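Local coordinates for protein endonuclease V (Homo sapiens, PDB 6OZE) that acts as an inosine-specific endoribonuclease, probably cutting RNA close to inosines formed by adenosine deamination, with the help of metal ions, at residues Q38-V43 against V114-G119; L88-V93 against A131-V136; L137-C142 against V203-S208. The protein carries 4 engineered substitutions. All coordinates share one frame; numbering follows the deposited sequence. Where two conformers were deposited one is given.

Interaction 1 of 3, residues Q38-V43 against V114-G119. With NA (sodium ion), chain G.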
ATOM      1  N   GLN A  38       5.127  17.455   1.083  1.00 28.50           N
ATOM      2  CA  GLN A  38       5.919  17.625   2.293  1.00 29.09           C
ATOM      3  C   GLN A  38       5.907  16.418   3.214  1.00 26.01           C
ATOM      4  O   GLN A  38       6.863  16.240   3.975  1.00 25.81           O
ATOM      5  CB  GLN A  38       5.420  18.838   3.098  1.00 32.15           C
ATOM      6  CG  GLN A  38       5.688  20.170   2.437  1.00 43.84           C
ATOM      7  CD  GLN A  38       7.161  20.541   2.477  1.00 53.29           C
ATOM      8  OE1 GLN A  38       7.951  20.068   1.664  1.00 51.06           O
ATOM      9  NE2 GLN A  38       7.536  21.375   3.439  1.00 69.14           N
ATOM     10  N   ARG A  39       4.832  15.629   3.221  1.00 23.06           N
ATOM     11  CA  ARG A  39       4.704  14.502   4.139  1.00 22.75           C
ATOM     12  C   ARG A  39       4.104  13.301   3.423  1.00 23.37           C
ATOM     13  O   ARG A  39       3.050  13.410   2.786  1.00 23.79           O
ATOM     14  CB  ARG A  39       3.826  14.875   5.337  1.00 23.93           C
ATOM     15  CG  ARG A  39       4.446  15.949   6.217  1.00 26.31           C
ATOM     16  CD  ARG A  39       3.516  16.356   7.360  1.00 29.32           C
ATOM     17  NE  ARG A  39       2.228  16.810   6.852  1.00 30.54           N
ATOM     18  CZ  ARG A  39       1.987  18.030   6.386  1.00 37.59           C
ATOM     19  NH1 ARG A  39       0.775  18.336   5.947  1.00 43.89           N
ATOM     20  NH2 ARG A  39       2.947  18.946   6.359  1.00 39.64           N
ATOM     21  N   VAL A  40       4.773  12.159   3.546  1.00 20.33           N
ATOM     22  CA  VAL A  40       4.338  10.901   2.952  0.75 20.24           C
ATOM     23  C   VAL A  40       4.148   9.902   4.085  1.00 20.93           C
ATOM     24  O   VAL A  40       5.034   9.750   4.930  1.00 22.07           O
ATOM     25  CB  VAL A  40       5.374  10.371   1.943  0.75 19.94           C
ATOM     26  CG1 VAL A  40       4.931   9.045   1.363  0.75 18.71           C
ATOM     27  CG2 VAL A  40       5.626  11.386   0.824  0.75 23.77           C
ATOM     28  N   GLY A  41       3.006   9.229   4.098  1.00 19.21           N
ATOM     29  CA  GLY A  41       2.709   8.269   5.131  1.00 21.10           C
ATOM     30  C   GLY A  41       2.962   6.850   4.649  1.00 20.10           C
ATOM     31  O   GLY A  41       2.979   6.566   3.444  1.00 18.96           O
ATOM     32  N   GLY A  42       3.188   5.971   5.619  1.00 17.55           N
ATOM     33  CA  GLY A  42       3.308   4.548   5.353  1.00 15.91           C
ATOM     34  C   GLY A  42       2.501   3.791   6.389  1.00 16.27           C
ATOM     35  O   GLY A  42       2.404   4.213   7.547  1.00 18.86           O
ATOM     36  N   VAL A  43       1.900   2.695   5.957  1.00 17.00           N
ATOM     37  CA  VAL A  43       1.069   1.880   6.848  1.00 16.63           C
ATOM     38  C   VAL A  43       1.469   0.422   6.731  1.00 17.63           C
ATOM     39  O   VAL A  43       1.896  -0.044   5.669  1.00 21.49           O
ATOM     40  CB  VAL A  43      -0.458   2.028   6.646  1.00 20.40           C
ATOM     41  CG1 VAL A  43      -0.942   3.399   7.095  1.00 23.89           C
ATOM     42  CG2 VAL A  43      -0.849   1.734   5.193  1.00 22.93           C
ATOM     43  N   VAL A 114      -0.253  11.724   1.232  1.00 19.43           N
ATOM     44  CA  VAL A 114      -0.386  10.495   0.457  1.00 19.62           C
ATOM     45  C   VAL A 114       0.081   9.364   1.362  1.00 18.45           C
ATOM     46  O   VAL A 114       0.981   9.546   2.188  1.00 20.19           O
ATOM     47  CB  VAL A 114       0.468  10.589  -0.843  1.00 18.83           C
ATOM     48  CG1 VAL A 114       1.944  10.907  -0.516  1.00 24.14           C
ATOM     49  CG2 VAL A 114       0.379   9.295  -1.654  1.00 21.70           C
ATOM     50  N   LEU A 115      -0.520   8.189   1.199  1.00 18.23           N
ATOM     51  CA  LEU A 115      -0.113   7.002   1.937  1.00 19.93           C
ATOM     52  C   LEU A 115       0.461   5.987   0.966  1.00 18.95           C
ATOM     53  O   LEU A 115      -0.154   5.700  -0.068  1.00 21.28           O
ATOM     54  CB  LEU A 115      -1.313   6.342   2.629  1.00 20.75           C
ATOM     55  CG  LEU A 115      -2.044   7.120   3.717  1.00 24.76           C
ATOM     56  CD1 LEU A 115      -3.249   6.290   4.204  1.00 25.19           C
ATOM     57  CD2 LEU A 115      -1.092   7.404   4.858  1.00 23.68           C
ATOM     58  N   LEU A 116       1.603   5.426   1.322  1.00 18.09           N
ATOM     59  CA  LEU A 116       2.115   4.218   0.690  1.00 17.86           C
ATOM     60  C   LEU A 116       1.682   3.045   1.562  1.00 21.32           C
ATOM     61  O   LEU A 116       2.006   2.998   2.759  1.00 20.37           O
ATOM     62  CB  LEU A 116       3.633   4.256   0.559  1.00 19.72           C
ATOM     63  CG  LEU A 116       4.223   5.436  -0.226  1.00 22.32           C
ATOM     64  CD1 LEU A 116       5.722   5.211  -0.442  1.00 23.33           C
ATOM     65  CD2 LEU A 116       3.517   5.658  -1.576  1.00 21.87           C
ATOM     66  N   VAL A 117       0.967   2.102   0.963  1.00 19.95           N
ATOM     67  CA  VAL A 117       0.313   1.012   1.684  1.00 20.41           C
ATOM     68  C   VAL A 117       0.999  -0.291   1.326  1.00 24.75           C
ATOM     69  O   VAL A 117       1.165  -0.603   0.140  1.00 24.03           O
ATOM     70  CB  VAL A 117      -1.164   0.942   1.286  1.00 20.35           C
ATOM     71  CG1 VAL A 117      -1.868  -0.212   2.001  1.00 24.69           C
ATOM     72  CG2 VAL A 117      -1.820   2.239   1.609  1.00 23.36           C
ATOM     73  N   ASP A 118       1.399  -1.054   2.339  1.00 22.52           N
ATOM     74  CA  ASP A 118       1.882  -2.403   2.094  1.00 23.57           C
ATOM     75  C   ASP A 118       0.694  -3.276   1.708  1.00 35.01           C
ATOM     76  O   ASP A 118       0.016  -3.829   2.577  1.00 36.56           O
ATOM     77  CB  ASP A 118       2.605  -2.957   3.324  1.00 29.24           C
ATOM     78  CG  ASP A 118       3.237  -4.323   3.069  1.00 44.70           C
ATOM     79  OD1 ASP A 118       3.080  -4.883   1.964  1.00 52.85           O
ATOM     80  OD2 ASP A 118       3.906  -4.841   3.981  1.00 52.99           O
ATOM     81  N   GLY A 119       0.445  -3.393   0.413  1.00 31.76           N
ATOM     82  CA  GLY A 119      -0.745  -4.049  -0.090  1.00 31.88           C
ATOM     83  C   GLY A 119      -1.035  -3.551  -1.488  1.00 33.52           C
ATOM     84  O   GLY A 119      -0.340  -2.692  -2.021  1.00 38.33           O
TER
HETATM   85 NA    NA G 306       8.781  18.854  -0.204  1.00 40.96          NA
HETATM   86  O   HOH W   1      10.820  20.183   0.627  1.00 57.30           O
HETATM   87  O   HOH W   2       8.939  18.137  -2.611  1.00 35.08           O
HETATM   88  O   HOH W   3       7.976  20.887  -1.941  1.00 45.41           O
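Two parallel strands of the central sheet meet here, 39-43 and 115-118, with Gly41 beside Leu115, Gly42 beside Leu116 and Val43 beside Val117. Their axes run 17° apart. The rungs are backbone bonds: Gly41 N donates to Val114 O at 2.8 Å, and Gly41 O takes the N-H of Leu116, also at 2.8 Å. Both are almost straight. The third, Val43 N to Leu116 O at 3.2 Å, is longer and more bent, and the same oxygen receives a CA-H contact from Gly42.

Glycine suits position 41 because the methyl CD2 of Leu115 leans over its bare CA at 3.9 Å; a CB there would collide with that methyl. Chain order identifies the pairing as that of the first and fourth strands of an RNase H-like fold, in which two antiparallel strands and a helix intervene between these parallel neighbours.

Branched and apolar side chains fill both faces. On the face of Val43 and Val117, which helix 130-138 covers through Leu134, Val130 and Ala131, the two valines stand side by side, pointing the same way. Val43 CG2 sits between its own backbone N and carbonyl carbon (chi1 of CG1 -69°), and this places it 3.7 Å from Val117 CG2. On the other face, Leu116 CG meets Val40 CG1 at 4.0 Å in the conformer described, and Pro227 of helix 226-242 packs against both residues. At the far ends the polar residues turn outward: Asp118 OD2 forms a salt bridge with Lys147, while Gln38 OE1 binds a sodium ion at 2.4 Å, alongside three waters and the carbonyl oxygens of Leu37 and Phe64.

Interaction 2 of 3, residues L88-V93 against A131-V136. Engineered in segment 131-136: Ser132 (natural residue Cys).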
ATOM      1  N   LEU A  88      -9.027  -9.322   2.326  0.50 33.42           N
ATOM      2  CA  LEU A  88      -8.121  -8.984   3.420  0.50 33.02           C
ATOM      3  C   LEU A  88      -8.392  -7.594   3.972  0.50 31.95           C
ATOM      4  O   LEU A  88      -8.249  -7.365   5.180  0.50 29.63           O
ATOM      5  CB  LEU A  88      -6.665  -9.071   2.952  0.50 34.36           C
ATOM      6  CG  LEU A  88      -5.596  -8.590   3.941  0.50 36.54           C
ATOM      7  CD1 LEU A  88      -5.634  -9.392   5.235  0.50 38.71           C
ATOM      8  CD2 LEU A  88      -4.211  -8.650   3.320  0.50 38.42           C
ATOM      9  N   ALA A  89      -8.788  -6.654   3.110  1.00 29.09           N
ATOM     10  CA  ALA A  89      -8.982  -5.283   3.569  1.00 32.77           C
ATOM     11  C   ALA A  89     -10.009  -5.200   4.691  1.00 26.93           C
ATOM     12  O   ALA A  89      -9.910  -4.322   5.556  1.00 30.83           O
ATOM     13  CB  ALA A  89      -9.370  -4.369   2.404  1.00 32.89           C
ATOM     14  N   PHE A  90     -10.994  -6.109   4.716  1.00 27.63           N
ATOM     15  CA  PHE A  90     -11.980  -6.083   5.785  1.00 27.95           C
ATOM     16  C   PHE A  90     -11.369  -6.418   7.136  1.00 35.58           C
ATOM     17  O   PHE A  90     -11.938  -6.050   8.169  1.00 43.17           O
ATOM     18  CB  PHE A  90     -13.157  -7.001   5.456  1.00 28.65           C
ATOM     19  CG  PHE A  90     -14.031  -6.468   4.363  1.00 32.08           C
ATOM     20  CD1 PHE A  90     -15.074  -5.601   4.652  1.00 30.13           C
ATOM     21  CD2 PHE A  90     -13.795  -6.806   3.044  1.00 31.73           C
ATOM     22  CE1 PHE A  90     -15.869  -5.097   3.639  1.00 30.52           C
ATOM     23  CE2 PHE A  90     -14.585  -6.294   2.022  1.00 33.73           C
ATOM     24  CZ  PHE A  90     -15.625  -5.444   2.319  1.00 31.19           C
ATOM     25  N   ARG A  91     -10.230  -7.101   7.156  1.00 28.64           N
ATOM     26  CA  ARG A  91      -9.549  -7.379   8.414  1.00 37.05           C
ATOM     27  C   ARG A  91      -8.680  -6.221   8.874  1.00 35.90           C
ATOM     28  O   ARG A  91      -8.585  -5.971  10.081  1.00 38.34           O
ATOM     29  CB  ARG A  91      -8.675  -8.628   8.273  1.00 39.04           C
ATOM     30  CG  ARG A  91      -9.328  -9.741   7.475  1.00 44.59           C
ATOM     31  CD  ARG A  91      -9.177 -11.068   8.167  1.00 54.22           C
ATOM     32  NE  ARG A  91      -7.789 -11.441   8.393  1.00 55.04           N
ATOM     33  CZ  ARG A  91      -7.385 -12.195   9.409  1.00 52.04           C
ATOM     34  NH1 ARG A  91      -8.255 -12.638  10.304  1.00 49.19           N
ATOM     35  NH2 ARG A  91      -6.106 -12.500   9.536  1.00 52.29           N
ATOM     36  N   GLU A  92      -8.057  -5.501   7.941  1.00 29.29           N
ATOM     37  CA  GLU A  92      -6.989  -4.546   8.232  1.00 28.75           C
ATOM     38  C   GLU A  92      -7.435  -3.092   8.226  1.00 30.25           C
ATOM     39  O   GLU A  92      -6.985  -2.306   9.070  1.00 27.29           O
ATOM     40  CB  GLU A  92      -5.859  -4.697   7.209  1.00 34.94           C
ATOM     41  CG  GLU A  92      -5.111  -6.010   7.279  1.00 38.25           C
ATOM     42  CD  GLU A  92      -3.917  -6.030   6.343  1.00 36.00           C
ATOM     43  OE1 GLU A  92      -3.633  -4.983   5.726  1.00 42.52           O
ATOM     44  OE2 GLU A  92      -3.260  -7.085   6.232  1.00 48.91           O
ATOM     45  N   VAL A  93      -8.288  -2.705   7.273  1.00 25.57           N
ATOM     46  CA  VAL A  93      -8.658  -1.289   7.141  1.00 23.87           C
ATOM     47  C   VAL A  93      -9.228  -0.679   8.412  1.00 23.05           C
ATOM     48  O   VAL A  93      -8.884   0.480   8.718  1.00 25.39           O
ATOM     49  CB  VAL A  93      -9.524  -1.071   5.892  1.00 25.38           C
ATOM     50  CG1 VAL A  93     -10.141   0.316   5.916  1.00 30.83           C
ATOM     51  CG2 VAL A  93      -8.697  -1.235   4.628  1.00 28.04           C
ATOM     52  N   ALA A 131      -5.198  -0.934  -0.443  1.00 23.01           N
ATOM     53  CA  ALA A 131      -4.799   0.449  -0.683  1.00 19.88           C
ATOM     54  C   ALA A 131      -5.965   1.281  -1.215  1.00 20.79           C
ATOM     55  O   ALA A 131      -6.091   2.465  -0.879  1.00 24.27           O
ATOM     56  CB  ALA A 131      -3.605   0.493  -1.647  1.00 20.33           C
ATOM     57  N   SER A 132      -6.813   0.690  -2.055  1.00 22.90           N
ATOM     58  CA  SER A 132      -7.974   1.409  -2.569  0.90 21.07           C
ATOM     59  C   SER A 132      -9.036   1.560  -1.493  1.00 22.94           C
ATOM     60  O   SER A 132      -9.690   2.607  -1.391  1.00 23.60           O
ATOM     61  CB  SER A 132      -8.579   0.640  -3.735  0.90 25.20           C
ATOM     62  OG  SER A 132      -7.704   0.712  -4.846  0.90 28.83           O
ATOM     63  N   HIS A 133      -9.231   0.503  -0.708  1.00 22.79           N
ATOM     64  CA  HIS A 133     -10.243   0.499   0.337  1.00 21.18           C
ATOM     65  C   HIS A 133      -9.891   1.526   1.407  1.00 22.91           C
ATOM     66  O   HIS A 133     -10.747   2.317   1.830  1.00 23.26           O
ATOM     67  CB  HIS A 133     -10.291  -0.919   0.908  1.00 22.75           C
ATOM     68  CG  HIS A 133     -11.566  -1.281   1.616  1.00 21.53           C
ATOM     69  ND1 HIS A 133     -12.146  -2.520   1.465  1.00 24.59           N
ATOM     70  CD2 HIS A 133     -12.356  -0.592   2.471  1.00 25.02           C
ATOM     71  CE1 HIS A 133     -13.240  -2.587   2.210  1.00 25.81           C
ATOM     72  NE2 HIS A 133     -13.396  -1.423   2.816  1.00 25.29           N
ATOM     73  N   LEU A 134      -8.622   1.550   1.833  1.00 18.27           N
ATOM     74  CA  LEU A 134      -8.185   2.561   2.787  1.00 19.88           C
ATOM     75  C   LEU A 134      -8.230   3.953   2.166  1.00 20.74           C
ATOM     76  O   LEU A 134      -8.625   4.922   2.827  1.00 22.50           O
ATOM     77  CB  LEU A 134      -6.773   2.226   3.282  1.00 19.89           C
ATOM     78  CG  LEU A 134      -6.178   3.173   4.321  1.00 19.90           C
ATOM     79  CD1 LEU A 134      -6.964   3.112   5.646  1.00 20.96           C
ATOM     80  CD2 LEU A 134      -4.721   2.815   4.547  1.00 21.41           C
ATOM     81  N   GLY A 135      -7.827   4.080   0.892  1.00 20.52           N
ATOM     82  CA  GLY A 135      -7.835   5.390   0.256  1.00 24.82           C
ATOM     83  C   GLY A 135      -9.218   6.009   0.171  1.00 22.23           C
ATOM     84  O   GLY A 135      -9.405   7.195   0.462  1.00 24.75           O
ATOM     85  N   VAL A 136     -10.216   5.231  -0.250  1.00 23.35           N
ATOM     86  CA  VAL A 136     -11.565   5.778  -0.394  0.65 20.64           C
ATOM     87  C   VAL A 136     -12.121   6.206   0.960  1.00 22.36           C
ATOM     88  O   VAL A 136     -12.787   7.240   1.081  1.00 25.86           O
ATOM     89  CB  VAL A 136     -12.485   4.763  -1.107  0.65 24.93           C
ATOM     90  CG1 VAL A 136     -13.950   5.118  -0.911  0.65 28.01           C
ATOM     91  CG2 VAL A 136     -12.156   4.700  -2.600  0.65 27.19           C
TER
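His133 projects from helix 130-138 into the side of helix 89-106, where Ala89, Phe90 and Val93 receive it. This is helix-against-helix packing within the RNase H-like fold, between two helices that both touch strand 39-47 of the central sheet: Glu92 rests on Val45 and Leu134 on Val43. The short segments cross at -48° with their axes 9.9 Å apart, a gap that the imidazole largely spans.

The tight part surrounds this ring. Ala89 CB lies 3.5 Å from His133 ND1 in an oblique approach, and the small methyl of alanine lets the ring come in close to the helix. Beyond it the tip of the imidazole, CE1, reaches over one face of the Phe90 ring, displaced toward the rim, with Phe90 CZ at 3.7 Å. The result is a T-shaped pair, the histidine supplying the edge and the phenylalanine the face, with ring centroids 5.0 Å apart and planes at 90°. CG of His133 is anti to the backbone N (chi1 -158°), which extends the imidazole out from its own helix toward the neighbour. The ring of Phe128 also meets this imidazole, its plane inclined to it.

Phe90 is the one touching residue that is partly exposed. Its CB starts away from helix 130-138, and the ring returns to the contact only at its outer end; Trp9 stacks on it, and Glu12 and Gln13 of helix 3-17 also touch it. Packing is slacker at Val93, although buried: it meets Leu134 through a single methyl. That methyl, Val93 CG2, lies 3.9 Å from the backbone N of Leu134.

Interaction 3 of 3, residues L137-C142 against V203-S208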
ATOM      1  N   LEU A 137     -11.863   5.402   2.002  1.00 22.79           N
ATOM      2  CA  LEU A 137     -12.436   5.695   3.312  1.00 23.67           C
ATOM      3  C   LEU A 137     -11.724   6.847   4.014  1.00 25.05           C
ATOM      4  O   LEU A 137     -12.378   7.631   4.705  1.00 25.60           O
ATOM      5  CB  LEU A 137     -12.442   4.429   4.170  1.00 22.93           C
ATOM      6  CG  LEU A 137     -13.475   3.374   3.763  1.00 27.83           C
ATOM      7  CD1 LEU A 137     -13.295   2.128   4.614  1.00 32.32           C
ATOM      8  CD2 LEU A 137     -14.903   3.902   3.903  1.00 30.29           C
ATOM      9  N   THR A 138     -10.406   6.984   3.842  1.00 25.06           N
ATOM     10  CA  THR A 138      -9.702   8.153   4.369  1.00 23.45           C
ATOM     11  C   THR A 138      -9.815   9.366   3.457  1.00 27.32           C
ATOM     12  O   THR A 138      -9.533  10.484   3.906  1.00 31.94           O
ATOM     13  CB  THR A 138      -8.212   7.860   4.558  1.00 28.20           C
ATOM     14  OG1 THR A 138      -7.622   7.531   3.297  1.00 27.50           O
ATOM     15  CG2 THR A 138      -7.999   6.707   5.536  1.00 32.68           C
ATOM     16  N   ASP A 139     -10.234   9.167   2.199  1.00 27.49           N
ATOM     17  CA  ASP A 139     -10.166  10.186   1.144  1.00 26.14           C
ATOM     18  C   ASP A 139      -8.771  10.794   1.038  1.00 29.07           C
ATOM     19  O   ASP A 139      -8.605  12.007   0.938  1.00 36.19           O
ATOM     20  CB  ASP A 139     -11.231  11.265   1.297  1.00 32.48           C
ATOM     21  CG  ASP A 139     -11.529  11.966  -0.015  1.00 45.74           C
ATOM     22  OD1 ASP A 139     -11.343  11.339  -1.087  1.00 38.51           O
ATOM     23  OD2 ASP A 139     -11.940  13.141   0.028  1.00 45.35           O
ATOM     24  N   LEU A 140      -7.761   9.939   1.094  1.00 24.84           N
ATOM     25  CA  LEU A 140      -6.393  10.376   0.905  1.00 24.02           C
ATOM     26  C   LEU A 140      -5.820   9.711  -0.336  1.00 24.52           C
ATOM     27  O   LEU A 140      -6.159   8.566  -0.645  1.00 24.20           O
ATOM     28  CB  LEU A 140      -5.518   9.980   2.097  1.00 25.39           C
ATOM     29  CG  LEU A 140      -5.702  10.727   3.418  1.00 30.78           C
ATOM     30  CD1 LEU A 140      -4.840  10.071   4.493  1.00 30.91           C
ATOM     31  CD2 LEU A 140      -5.347  12.204   3.248  1.00 31.03           C
ATOM     32  N   PRO A 141      -4.954  10.403  -1.069  1.00 23.98           N
ATOM     33  CA  PRO A 141      -4.175   9.725  -2.104  1.00 25.22           C
ATOM     34  C   PRO A 141      -3.461   8.526  -1.506  1.00 22.80           C
ATOM     35  O   PRO A 141      -2.842   8.611  -0.437  1.00 21.46           O
ATOM     36  CB  PRO A 141      -3.183  10.804  -2.547  1.00 24.59           C
ATOM     37  CG  PRO A 141      -3.918  12.100  -2.292  1.00 23.94           C
ATOM     38  CD  PRO A 141      -4.645  11.843  -0.988  1.00 24.96           C
ATOM     39  N   CYS A 142      -3.604   7.372  -2.158  0.68 21.00           N
ATOM     40  CA  CYS A 142      -3.004   6.143  -1.656  0.68 19.86           C
ATOM     41  C   CYS A 142      -2.425   5.346  -2.810  0.68 20.13           C
ATOM     42  O   CYS A 142      -3.025   5.275  -3.886  0.68 23.26           O
ATOM     43  CB  CYS A 142      -4.028   5.249  -0.947  0.68 20.21           C
ATOM     44  SG  CYS A 142      -4.471   5.736   0.729  0.68 21.71           S
ATOM     45  N   VAL A 203      -2.505   1.768  -8.316  1.00 25.10           N
ATOM     46  CA  VAL A 203      -3.240   2.906  -7.772  1.00 24.30           C
ATOM     47  C   VAL A 203      -4.145   2.427  -6.654  1.00 24.67           C
ATOM     48  O   VAL A 203      -4.885   1.452  -6.811  1.00 26.65           O
ATOM     49  CB  VAL A 203      -4.080   3.572  -8.867  1.00 28.48           C
ATOM     50  CG1 VAL A 203      -5.024   4.602  -8.260  1.00 33.44           C
ATOM     51  CG2 VAL A 203      -3.176   4.210  -9.925  1.00 31.29           C
ATOM     52  N   GLY A 204      -4.104   3.133  -5.528  1.00 24.24           N
ATOM     53  CA  GLY A 204      -5.131   2.972  -4.524  1.00 23.79           C
ATOM     54  C   GLY A 204      -6.270   3.939  -4.773  1.00 23.23           C
ATOM     55  O   GLY A 204      -7.393   3.532  -5.078  1.00 26.12           O
ATOM     56  N   HIS A 205      -5.979   5.234  -4.669  1.00 23.70           N
ATOM     57  CA  HIS A 205      -7.021   6.251  -4.762  1.00 22.02           C
ATOM     58  C   HIS A 205      -6.347   7.592  -4.987  1.00 24.66           C
ATOM     59  O   HIS A 205      -5.285   7.858  -4.418  1.00 24.00           O
ATOM     60  CB  HIS A 205      -7.831   6.300  -3.458  1.00 23.54           C
ATOM     61  CG  HIS A 205      -8.944   7.301  -3.449  1.00 24.63           C
ATOM     62  ND1 HIS A 205      -9.944   7.327  -4.400  1.00 26.83           N
ATOM     63  CD2 HIS A 205      -9.261   8.267  -2.550  1.00 26.00           C
ATOM     64  CE1 HIS A 205     -10.807   8.286  -4.106  1.00 31.19           C
ATOM     65  NE2 HIS A 205     -10.421   8.866  -2.982  1.00 26.87           N
ATOM     66  N   ARG A 206      -6.946   8.411  -5.854  1.00 23.75           N
ATOM     67  CA  ARG A 206      -6.540   9.802  -6.053  1.00 26.83           C
ATOM     68  C   ARG A 206      -5.089   9.952  -6.501  1.00 31.49           C
ATOM     69  O   ARG A 206      -4.422  10.921  -6.138  1.00 30.68           O
ATOM     70  CB  ARG A 206      -6.835  10.674  -4.829  1.00 29.17           C
ATOM     71  CG  ARG A 206      -8.294  11.007  -4.666  1.00 35.45           C
ATOM     72  CD  ARG A 206      -8.449  12.424  -4.170  1.00 53.85           C
ATOM     73  NE  ARG A 206      -8.513  12.503  -2.719  1.00 62.26           N
ATOM     74  CZ  ARG A 206      -7.958  13.473  -2.002  1.00 69.14           C
ATOM     75  NH1 ARG A 206      -7.275  14.437  -2.605  1.00 63.16           N
ATOM     76  NH2 ARG A 206      -8.072  13.475  -0.680  1.00 67.71           N
ATOM     77  N   MET A 207      -4.588   8.998  -7.282  1.00 23.17           N
ATOM     78  CA  MET A 207      -3.303   9.185  -7.941  1.00 24.43           C
ATOM     79  C   MET A 207      -3.314   8.415  -9.252  1.00 29.00           C
ATOM     80  O   MET A 207      -3.979   7.388  -9.381  1.00 33.48           O
ATOM     81  CB  MET A 207      -2.152   8.714  -7.042  1.00 26.40           C
ATOM     82  CG  MET A 207      -0.773   9.271  -7.451  1.00 27.91           C
ATOM     83  SD  MET A 207       0.273   9.418  -5.980  1.00 31.41           S
ATOM     84  CE  MET A 207       1.662  10.364  -6.615  1.00 28.58           C
ATOM     85  N   SER A 208      -2.597   8.941 -10.241  1.00 26.28           N
ATOM     86  CA  SER A 208      -2.395   8.202 -11.474  1.00 28.51           C
ATOM     87  C   SER A 208      -1.306   7.158 -11.260  1.00 25.68           C
ATOM     88  O   SER A 208      -0.467   7.270 -10.360  1.00 26.15           O
ATOM     89  CB  SER A 208      -2.003   9.137 -12.619  1.00 30.00           C
ATOM     90  OG  SER A 208      -0.689   9.637 -12.409  1.00 32.91           O
TER
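Cys142 and His205 form an antiparallel hydrogen-bonded pair held by backbone bonds. Cys142 N donates to His205 O at 2.9 Å, and Pro141 CA makes a CA-H contact with the same His205 O at 3.2 Å. In return Cys142 O accepts two N-H groups from the same face of its plane, Gly204 N at 2.9 Å and His205 N at 3.1 Å. Two residues thus stand opposite one, a classic beta bulge on the edge-to-edge seam of strands 142-146 and 199-205. Glycine fits its first position, since a CB would run into Cys142 O.

Polar side chains form the second group, gathered where helix 130-138 ends. Asp139, with positive phi, is the C-prime residue of the Schellman motif that closes this helix. Its OD1 takes the N-H of His205 NE2 at 3.2 Å, lying in the plane of the imidazole and met nearly along its own C-O axis. CG of His205 is anti to the backbone N (chi1 -179°), extending the ring to the carboxylate, while ND1 pairs with Val21 N. A leucine in place of His205 would probably leave Val21 N without its acceptor and the Asp139 carboxylate freer to turn. Arg206 NE makes a salt bridge to Asp139 OD1 through a weak hydrogen bond of 3.5 Å; the guanidinium has a second acidic partner in Glu26.

Packing is the third kind. Pro141 CD sits over one face of the Arg206 guanidinium, whose exact placement is doubtful because it is modelled too close to Asp139 O.

In the fold
Interactions 1 and 3 join strands of one sheet, and interaction 2 packs two helices together beside it. Interaction 1 pairs strands 39-47 and 115-118; interaction 3 adds the seam between 142-146 and 199-205, and the two are joined by Leu115 N to Pro141 O, a probable hydrogen bond of 2.9 Å. Helix 130-138 serves both interaction 2 and interaction 3. Its Leu134 CD2 meets Leu115 CD1 at 3.8 Å, so the helix pair of interaction 2 rests on interaction 1, their centres about 13 Å apart. Gly135 O and Leu140 N, 3.3 Å apart, probably bond, tying interaction 2 to the turn of interaction 3. The sodium ion at Gln38 lies at the opposite end of interaction 1 from Asp118.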